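3-oxoacyl-[acyl-carrier-protein] synthase 2 (Rickettsia rickettsii, PDB 4JGA) probably catalyses the chain-elongating condensation of fatty acid synthesis, joining an acyl group to malonyl-acyl-carrier protein to give a 3-oxoacyl product. Local coordinates at residues 93-96 and 97-101; 154-157 and 158-162; 214-218 and 219-223. All coordinates share one frame; numbering follows the deposited sequence.

Interaction 1 of 3, residues 93-96 and 97-101; sequences KFIH and YGVAA
Lys93 (chi1 -79°) and Tyr97 (chi1 -60°) both set CG anti to their own carbonyl carbon, and since they stand one helical turn apart, the two side chains run alongside each other and point the same way. The lysine chain then bends at chi3 and chi4, which lays its CE 3.4 Å from the Tyr97 OH. The ammonium reaches the phenol through a water: Lys93 NZ donates to it at 3.1 Å, and Tyr97 OH bonds it at 2.8 Å from the edge of the ring, in the ring plane. Glu256 adds a weak hydrogen bond to the same hydroxyl. At the root of the pair, the Lys93 carbonyl does double duty. Its O lies under one ring face, 3.4 Å from Tyr97 CG, and also accepts the Tyr97 N-H at 2.9 Å in a nearly straight bond (170°).

On roughly the opposite side of the helix the contact is apolar. Ile95 and Val99 meet branch to branch, CG2 to CG2 at 3.9 Å, while Val99 N bonds Ile95 O at 2.8 Å. Their side chains face helix 163-172, whereas Tyr97 packs on strand 257-265 and meets Phe74 edge-to-face. Phe94 turns away from the following turn, with Ile95 CG1 over one face of its ring, and its carbonyl accepts from Gly98 N. This is the regular i to i+4 ladder at the start of helix 93-109, a helix laid between the central sheet and a neighbouring helix, as in the layered alpha/beta thiolase fold.

Interaction 2 of 3, residues 154-157 and 158-162; sequences FFIP and ASLIN
Phe155 and Ser159 make the tight part of this short helix. Ser159 turns OG back beside its own backbone N (chi1 -62°), where it donates to Phe155 O at 2.9 Å, tilted about 33° from the carbonyl plane. The Ser159 N-H adds a weak second bond to that same oxygen, so two groups of one serine grip one carbonyl. Phe155 CG stands anti to its backbone N, which brings the ring close by: CE1 comes to 3.1 Å from Ser159 OG, at an oblique approach. Next to it, Ala158 N bonds Phe154 O at 2.9 Å, and Ala158 CB presses on that oxygen at 3.0 Å.

Beyond this knot the pattern loosens. Ser159 N also makes a sound bond to Ile156 O, though it arrives from above the carbonyl plane, 57° out of it, whereas the bond from Leu160 N to Pro157 O, at 3.3 Å, is weak. Both are i to i+3 bonds, made where the helix ends, and Leu160 is the first residue to leave helical angles. Its CD1 touches Ile156 CG2 at 3.9 Å, an ordinary van der Waals contact. At the opposite end Phe154, partly exposed, leads its ring away from the following residues. Pro157 brings no N-H, which costs little in a first helical turn.

Phe155, Ile156 and Leu160 pack against Val219, Gly223 and Gly129 of the second subunit, and Asn162 ND2 bonds Phe422 O there. The arrangement is a single-turn helix built into the subunit interface of a dimeric ketoacyl synthase.

Interaction 3 of 3, residues 214-218 and 219-223; sequences APVTP and VGVAG
Thr217 OG1 accepts the Gly220 N-H at 3.1 Å and is also hydrogen-bonded to Glu137 OE1, which makes Thr217 a classic N-cap of helix 218-226. Its chi1 of 83° puts OG1 between the backbone N and the carbonyl carbon, turned in toward the first turn. The other carboxylate oxygen of Glu137, on helix 133-146, takes the Val219 N-H. Pro218, the first helical residue, has none to offer, so the cap and the glutamate between them serve the amides that start the helix. A carboxylate here would also be expected to suit the positive end of the helix dipole. Regular bonding then begins at once: Val221 N meets Thr217 O at 2.8 Å in a straight line, and Ala222 N follows onto Pro218 O.

Ahead of the cap, an inverse gamma turn centred on Val216 ties Thr217 N to Pro215 O. The bare CA of Gly220 lies 3.7 Å from that carbonyl oxygen. Val216, right before the cap, and Val221, four residues after it, form a hydrophobic staple across the helix start, their side chains angled against each other with Val216 CG1 4.1 Å from Val221 CG2.

Overall arrangement
All three contacts are largely buried. Interaction 1 lies nearest the chain's centre, with no neighbouring subunit touching it, and the other two reach it from different directions. Phe94 CZ packs 3.6 Å from Leu160 O, and Ile95 CD1 touches Ala158 O, joining it to interaction 2; Ala214, leading into interaction 3, sets its CB on Lys93 and Tyr97. Interactions 2 and 3 do not touch within one subunit, yet both rest on helix 133-146 and face the second subunit. Their chemistry follows their place: 93-101 is uninterrupted helix with a water-bridged polar pair, 154-162 a helix running out through i to i+3 bonds, and 214-223 a helix start capped by side chains.

Interaction 1 of 3, residues 93-96 and 97-101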
ATOM      1  N   LYS A  93       0.581   1.753  17.279  1.00 15.68           N
ATOM      2  CA  LYS A  93       1.925   2.293  17.427  1.00 15.81           C
ATOM      3  C   LYS A  93       2.664   2.555  16.131  1.00 14.92           C
ATOM      4  O   LYS A  93       3.463   3.469  16.101  1.00 14.68           O
ATOM      5  CB  LYS A  93       2.784   1.381  18.300  1.00 17.18           C
ATOM      6  CG  LYS A  93       2.477   1.577  19.762  1.00 18.25           C
ATOM      7  CD  LYS A  93       2.769   0.338  20.568  1.00 19.71           C
ATOM      8  CE  LYS A  93       4.237   0.080  20.717  1.00 20.68           C
ATOM      9  NZ  LYS A  93       4.546   0.278  22.153  1.00 22.07           N
ATOM     10  N   PHE A  94       2.412   1.787  15.060  1.00 14.45           N
ATOM     11  CA  PHE A  94       3.067   2.112  13.787  1.00 13.73           C
ATOM     12  C   PHE A  94       2.707   3.530  13.392  1.00 12.97           C
ATOM     13  O   PHE A  94       3.550   4.250  12.884  1.00 12.65           O
ATOM     14  CB  PHE A  94       2.831   1.105  12.649  1.00 13.73           C
ATOM     15  CG  PHE A  94       1.589   1.357  11.831  1.00 13.27           C
ATOM     16  CD1 PHE A  94       0.366   0.840  12.235  1.00 13.62           C
ATOM     17  CD2 PHE A  94       1.649   2.078  10.646  1.00 12.63           C
ATOM     18  CE1 PHE A  94      -0.784   1.073  11.507  1.00 13.50           C
ATOM     19  CE2 PHE A  94       0.508   2.323   9.926  1.00 12.54           C
ATOM     20  CZ  PHE A  94      -0.710   1.807  10.343  1.00 13.02           C
ATOM     21  N   ILE A  95       1.490   3.954  13.698  1.00 12.85           N
ATOM     22  CA  ILE A  95       1.049   5.312  13.396  1.00 12.50           C
ATOM     23  C   ILE A  95       1.728   6.327  14.349  1.00 12.67           C
ATOM     24  O   ILE A  95       2.126   7.406  13.913  1.00 12.43           O
ATOM     25  CB  ILE A  95      -0.486   5.430  13.403  1.00 12.71           C
ATOM     26  CG1 ILE A  95      -1.033   4.665  12.189  1.00 12.68           C
ATOM     27  CG2 ILE A  95      -0.899   6.891  13.390  1.00 12.73           C
ATOM     28  CD1 ILE A  95      -2.528   4.407  12.187  1.00 13.22           C
ATOM     29  N   HIS A  96       1.898   5.964  15.622  1.00 13.20           N
ATOM     30  CA  HIS A  96       2.579   6.835  16.556  1.00 13.61           C
ATOM     31  C   HIS A  96       4.008   7.098  16.044  1.00 13.46           C
ATOM     32  O   HIS A  96       4.446   8.231  16.011  1.00 13.44           O
ATOM     33  CB  HIS A  96       2.711   6.238  17.939  1.00 14.49           C
ATOM     34  CG  HIS A  96       1.416   5.915  18.622  1.00 14.81           C
ATOM     35  ND1 HIS A  96       1.383   5.233  19.821  1.00 15.64           N
ATOM     36  CD2 HIS A  96       0.132   6.097  18.258  1.00 14.62           C
ATOM     37  CE1 HIS A  96       0.125   5.058  20.190  1.00 15.82           C
ATOM     38  NE2 HIS A  96      -0.651   5.564  19.255  1.00 15.28           N
ATOM     39  N   TYR A  97       4.717   6.044  15.679  1.00 13.44           N
ATOM     40  CA  TYR A  97       6.082   6.182  15.226  1.00 13.61           C
ATOM     41  C   TYR A  97       6.146   6.993  13.921  1.00 12.95           C
ATOM     42  O   TYR A  97       7.000   7.860  13.767  1.00 13.08           O
ATOM     43  CB  TYR A  97       6.737   4.824  15.008  1.00 14.00           C
ATOM     44  CG  TYR A  97       6.812   3.925  16.220  1.00 14.94           C
ATOM     45  CD1 TYR A  97       6.809   4.437  17.533  1.00 15.58           C
ATOM     46  CD2 TYR A  97       6.896   2.545  16.065  1.00 15.41           C
ATOM     47  CE1 TYR A  97       6.904   3.590  18.636  1.00 16.63           C
ATOM     48  CE2 TYR A  97       7.001   1.703  17.158  1.00 16.50           C
ATOM     49  CZ  TYR A  97       6.982   2.216  18.435  1.00 17.04           C
ATOM     50  OH  TYR A  97       7.088   1.346  19.483  1.00 18.26           O
ATOM     51  N   GLY A  98       5.233   6.702  13.007  1.00 12.41           N
ATOM     52  CA  GLY A  98       5.144   7.371  11.698  1.00 11.92           C
ATOM     53  C   GLY A  98       4.874   8.864  11.861  1.00 11.97           C
ATOM     54  O   GLY A  98       5.524   9.683  11.234  1.00 11.97           O
ATOM     55  N   VAL A  99       3.926   9.212  12.697  1.00 12.25           N
ATOM     56  CA  VAL A  99       3.578  10.610  12.910  1.00 12.54           C
ATOM     57  C   VAL A  99       4.751  11.342  13.564  1.00 13.04           C
ATOM     58  O   VAL A  99       5.048  12.466  13.197  1.00 13.18           O
ATOM     59  CB  VAL A  99       2.296  10.754  13.735  1.00 12.97           C
ATOM     60  CG1 VAL A  99       2.025  12.215  14.080  1.00 13.61           C
ATOM     61  CG2 VAL A  99       1.097  10.214  12.954  1.00 12.70           C
ATOM     62  N   ALA A 100       5.426  10.680  14.485  1.00 13.43           N
ATOM     63  CA  ALA A 100       6.584  11.272  15.121  1.00 14.24           C
ATOM     64  C   ALA A 100       7.716  11.552  14.098  1.00 14.07           C
ATOM     65  O   ALA A 100       8.273  12.652  14.062  1.00 14.48           O
ATOM     66  CB  ALA A 100       7.069  10.383  16.261  1.00 14.93           C
ATOM     67  N   ALA A 101       8.045  10.564  13.271  1.00 13.53           N
ATOM     68  CA  ALA A 101       9.092  10.760  12.274  1.00 13.46           C
ATOM     69  C   ALA A 101       8.690  11.851  11.237  1.00 12.92           C
ATOM     70  O   ALA A 101       9.509  12.675  10.830  1.00 13.22           O
ATOM     71  CB  ALA A 101       9.439   9.453  11.591  1.00 13.25           C
TER
HETATM   72  O   HOH W   1       7.068   2.102  22.159  1.00 35.89           O

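Interaction 2 of 3, residues 154-157 and 158-162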
ATOM      1  N   PHE A 154     -12.767   3.366  17.478  1.00 13.31           N
ATOM      2  CA  PHE A 154     -11.534   3.712  16.789  1.00 12.92           C
ATOM      3  C   PHE A 154     -10.826   2.523  16.098  1.00 12.15           C
ATOM      4  O   PHE A 154      -9.822   2.727  15.427  1.00 11.43           O
ATOM      5  CB  PHE A 154     -10.562   4.352  17.780  1.00 13.59           C
ATOM      6  CG  PHE A 154     -10.953   5.712  18.190  1.00 14.46           C
ATOM      7  CD1 PHE A 154     -10.526   6.814  17.459  1.00 14.73           C
ATOM      8  CD2 PHE A 154     -11.743   5.908  19.298  1.00 15.67           C
ATOM      9  CE1 PHE A 154     -10.879   8.096  17.848  1.00 15.61           C
ATOM     10  CE2 PHE A 154     -12.123   7.178  19.690  1.00 16.37           C
ATOM     11  CZ  PHE A 154     -11.689   8.280  18.970  1.00 16.36           C
ATOM     12  N   PHE A 155     -11.352   1.294  16.236  1.00 11.93           N
ATOM     13  CA  PHE A 155     -10.651   0.112  15.735  1.00 11.43           C
ATOM     14  C   PHE A 155     -10.241   0.183  14.244  1.00 10.95           C
ATOM     15  O   PHE A 155      -9.055  -0.012  13.906  1.00 10.72           O
ATOM     16  CB  PHE A 155     -11.467  -1.158  15.984  1.00 11.54           C
ATOM     17  CG  PHE A 155     -10.865  -2.380  15.345  1.00 11.07           C
ATOM     18  CD1 PHE A 155      -9.553  -2.764  15.646  1.00 10.71           C
ATOM     19  CD2 PHE A 155     -11.574  -3.108  14.381  1.00 10.89           C
ATOM     20  CE1 PHE A 155      -8.982  -3.855  15.016  1.00 10.49           C
ATOM     21  CE2 PHE A 155     -11.011  -4.208  13.767  1.00 10.59           C
ATOM     22  CZ  PHE A 155      -9.707  -4.594  14.079  1.00 10.35           C
ATOM     23  N   ILE A 156     -11.191   0.477  13.360  1.00 10.81           N
ATOM     24  CA  ILE A 156     -10.877   0.476  11.925  1.00 10.37           C
ATOM     25  C   ILE A 156      -9.804   1.504  11.579  1.00  9.79           C
ATOM     26  O   ILE A 156      -8.733   1.125  11.088  1.00  9.32           O
ATOM     27  CB  ILE A 156     -12.138   0.622  11.042  1.00 10.60           C
ATOM     28  CG1 ILE A 156     -13.070  -0.583  11.243  1.00 11.01           C
ATOM     29  CG2 ILE A 156     -11.737   0.759   9.583  1.00 10.40           C
ATOM     30  CD1 ILE A 156     -12.481  -1.913  10.804  1.00 10.88           C
ATOM     31  N   PRO A 157     -10.047   2.809  11.834  1.00 10.00           N
ATOM     32  CA  PRO A 157      -8.958   3.757  11.479  1.00  9.73           C
ATOM     33  C   PRO A 157      -7.616   3.466  12.181  1.00  9.88           C
ATOM     34  O   PRO A 157      -6.526   3.697  11.609  1.00  9.91           O
ATOM     35  CB  PRO A 157      -9.544   5.143  11.878  1.00 10.08           C
ATOM     36  CG  PRO A 157     -10.642   4.847  12.850  1.00 10.63           C
ATOM     37  CD  PRO A 157     -11.217   3.515  12.383  1.00 10.46           C
ATOM     38  N   ALA A 158      -7.680   2.973  13.415  1.00 10.15           N
ATOM     39  CA  ALA A 158      -6.465   2.695  14.179  1.00 10.46           C
ATOM     40  C   ALA A 158      -5.612   1.600  13.559  1.00 10.32           C
ATOM     41  O   ALA A 158      -4.401   1.543  13.820  1.00 10.48           O
ATOM     42  CB  ALA A 158      -6.820   2.300  15.591  1.00 10.85           C
ATOM     43  N   SER A 159      -6.254   0.752  12.760  1.00 10.15           N
ATOM     44  CA  SER A 159      -5.653  -0.409  12.136  1.00 10.16           C
ATOM     45  C   SER A 159      -5.280  -0.196  10.654  1.00  9.81           C
ATOM     46  O   SER A 159      -4.571  -1.027  10.070  1.00 11.28           O
ATOM     47  CB  SER A 159      -6.642  -1.585  12.156  1.00 10.39           C
ATOM     48  OG  SER A 159      -6.991  -1.971  13.482  1.00 11.06           O
ATOM     49  N   LEU A 160      -5.751   0.865  10.031  1.00  9.15           N
ATOM     50  CA  LEU A 160      -5.555   1.028   8.594  1.00  8.61           C
ATOM     51  C   LEU A 160      -4.204   1.635   8.260  1.00  8.19           C
ATOM     52  O   LEU A 160      -3.838   2.686   8.780  1.00  7.81           O
ATOM     53  CB  LEU A 160      -6.647   1.907   8.017  1.00  8.61           C
ATOM     54  CG  LEU A 160      -8.050   1.344   7.884  1.00  8.74           C
ATOM     55  CD1 LEU A 160      -8.991   2.421   7.387  1.00  9.00           C
ATOM     56  CD2 LEU A 160      -8.051   0.202   6.893  1.00  8.76           C
ATOM     57  N   ILE A 161      -3.472   0.978   7.362  1.00  7.89           N
ATOM     58  CA  ILE A 161      -2.149   1.494   6.941  1.00  7.63           C
ATOM     59  C   ILE A 161      -2.191   2.953   6.497  1.00  7.41           C
ATOM     60  O   ILE A 161      -1.311   3.755   6.816  1.00  7.37           O
ATOM     61  CB  ILE A 161      -1.476   0.569   5.893  1.00  7.56           C
ATOM     62  CG1 ILE A 161      -1.064  -0.723   6.590  1.00  7.75           C
ATOM     63  CG2 ILE A 161      -0.236   1.232   5.286  1.00  7.49           C
ATOM     64  CD1 ILE A 161      -0.517  -1.823   5.704  1.00  7.93           C
ATOM     65  N   ASN A 162      -3.237   3.319   5.785  1.00  7.37           N
ATOM     66  CA  ASN A 162      -3.294   4.638   5.193  1.00  7.19           C
ATOM     67  C   ASN A 162      -3.662   5.751   6.169  1.00  7.43           C
ATOM     68  O   ASN A 162      -3.635   6.937   5.801  1.00  7.41           O
ATOM     69  CB  ASN A 162      -4.226   4.656   3.991  1.00  7.23           C
ATOM     70  CG  ASN A 162      -5.676   4.584   4.383  1.00  7.41           C
ATOM     71  OD1 ASN A 162      -6.128   3.614   5.010  1.00  7.69           O
ATOM     72  ND2 ASN A 162      -6.417   5.582   3.997  1.00  7.42           N
TER

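Interaction 3 of 3, residues 214-218 and 219-223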
ATOM      1  N   ALA A 214       5.593  -1.435  13.642  1.00  9.30           N
ATOM      2  CA  ALA A 214       5.560  -1.875  15.020  1.00  9.85           C
ATOM      3  C   ALA A 214       5.162  -3.338  15.034  1.00  9.88           C
ATOM      4  O   ALA A 214       4.055  -3.691  15.411  1.00  9.82           O
ATOM      5  CB  ALA A 214       4.580  -1.038  15.833  1.00 10.03           C
ATOM      6  N   PRO A 215       6.078  -4.211  14.600  1.00 10.03           N
ATOM      7  CA  PRO A 215       5.698  -5.578  14.347  1.00 10.07           C
ATOM      8  C   PRO A 215       6.044  -6.539  15.485  1.00 10.85           C
ATOM      9  O   PRO A 215       5.755  -7.739  15.378  1.00 10.99           O
ATOM     10  CB  PRO A 215       6.568  -5.912  13.165  1.00  9.94           C
ATOM     11  CG  PRO A 215       7.879  -5.241  13.518  1.00 10.23           C
ATOM     12  CD  PRO A 215       7.482  -3.978  14.239  1.00 10.23           C
ATOM     13  N   VAL A 216       6.669  -6.035  16.543  1.00 11.36           N
ATOM     14  CA  VAL A 216       7.131  -6.891  17.618  1.00 12.15           C
ATOM     15  C   VAL A 216       5.973  -7.140  18.599  1.00 12.32           C
ATOM     16  O   VAL A 216       5.838  -6.457  19.622  1.00 12.71           O
ATOM     17  CB  VAL A 216       8.370  -6.310  18.338  1.00 12.76           C
ATOM     18  CG1 VAL A 216       8.925  -7.306  19.348  1.00 13.62           C
ATOM     19  CG2 VAL A 216       9.440  -5.937  17.307  1.00 12.69           C
ATOM     20  N   THR A 217       5.151  -8.126  18.242  1.00 12.18           N
ATOM     21  CA  THR A 217       4.038  -8.603  19.046  1.00 12.46           C
ATOM     22  C   THR A 217       4.138 -10.126  19.130  1.00 12.87           C
ATOM     23  O   THR A 217       4.914 -10.763  18.373  1.00 12.72           O
ATOM     24  CB  THR A 217       2.672  -8.219  18.403  1.00 11.89           C
ATOM     25  OG1 THR A 217       2.318  -9.177  17.387  1.00 11.47           O
ATOM     26  CG2 THR A 217       2.751  -6.834  17.781  1.00 11.46           C
ATOM     27  N   PRO A 218       3.319 -10.737  20.015  1.00 13.35           N
ATOM     28  CA  PRO A 218       3.409 -12.194  20.149  1.00 13.56           C
ATOM     29  C   PRO A 218       3.174 -12.921  18.811  1.00 13.00           C
ATOM     30  O   PRO A 218       3.945 -13.817  18.418  1.00 13.10           O
ATOM     31  CB  PRO A 218       2.285 -12.508  21.158  1.00 14.05           C
ATOM     32  CG  PRO A 218       2.163 -11.269  21.999  1.00 14.08           C
ATOM     33  CD  PRO A 218       2.396 -10.146  21.007  1.00 13.44           C
ATOM     34  N   VAL A 219       2.146 -12.517  18.090  1.00 12.27           N
ATOM     35  CA  VAL A 219       1.817 -13.207  16.829  1.00 11.87           C
ATOM     36  C   VAL A 219       2.805 -12.833  15.714  1.00 11.39           C
ATOM     37  O   VAL A 219       3.135 -13.659  14.863  1.00 11.36           O
ATOM     38  CB  VAL A 219       0.353 -12.993  16.414  1.00 11.50           C
ATOM     39  CG1 VAL A 219       0.171 -11.671  15.705  1.00 10.99           C
ATOM     40  CG2 VAL A 219      -0.121 -14.120  15.495  1.00 11.57           C
ATOM     41  N   GLY A 220       3.341 -11.621  15.781  1.00 11.02           N
ATOM     42  CA  GLY A 220       4.385 -11.176  14.854  1.00 10.86           C
ATOM     43  C   GLY A 220       5.680 -11.968  14.974  1.00 11.36           C
ATOM     44  O   GLY A 220       6.214 -12.474  13.977  1.00 11.44           O
ATOM     45  N   VAL A 221       6.204 -12.061  16.189  1.00 11.77           N
ATOM     46  CA  VAL A 221       7.418 -12.812  16.412  1.00 12.37           C
ATOM     47  C   VAL A 221       7.165 -14.288  16.095  1.00 12.63           C
ATOM     48  O   VAL A 221       7.977 -14.927  15.455  1.00 12.76           O
ATOM     49  CB  VAL A 221       7.939 -12.655  17.872  1.00 12.98           C
ATOM     50  CG1 VAL A 221       9.176 -13.508  18.097  1.00 13.65           C
ATOM     51  CG2 VAL A 221       8.235 -11.180  18.171  1.00 12.88           C
ATOM     52  N   ALA A 222       6.041 -14.834  16.586  1.00 12.71           N
ATOM     53  CA  ALA A 222       5.709 -16.238  16.311  1.00 13.02           C
ATOM     54  C   ALA A 222       5.655 -16.477  14.795  1.00 12.70           C
ATOM     55  O   ALA A 222       6.168 -17.475  14.300  1.00 13.12           O
ATOM     56  CB  ALA A 222       4.388 -16.612  16.946  1.00 13.02           C
ATOM     57  N   GLY A 223       5.091 -15.519  14.067  1.00 12.01           N
ATOM     58  CA  GLY A 223       5.021 -15.582  12.596  1.00 11.77           C
ATOM     59  C   GLY A 223       6.352 -15.717  11.919  1.00 12.11           C
ATOM     60  O   GLY A 223       6.570 -16.620  11.103  1.00 12.36           O
TER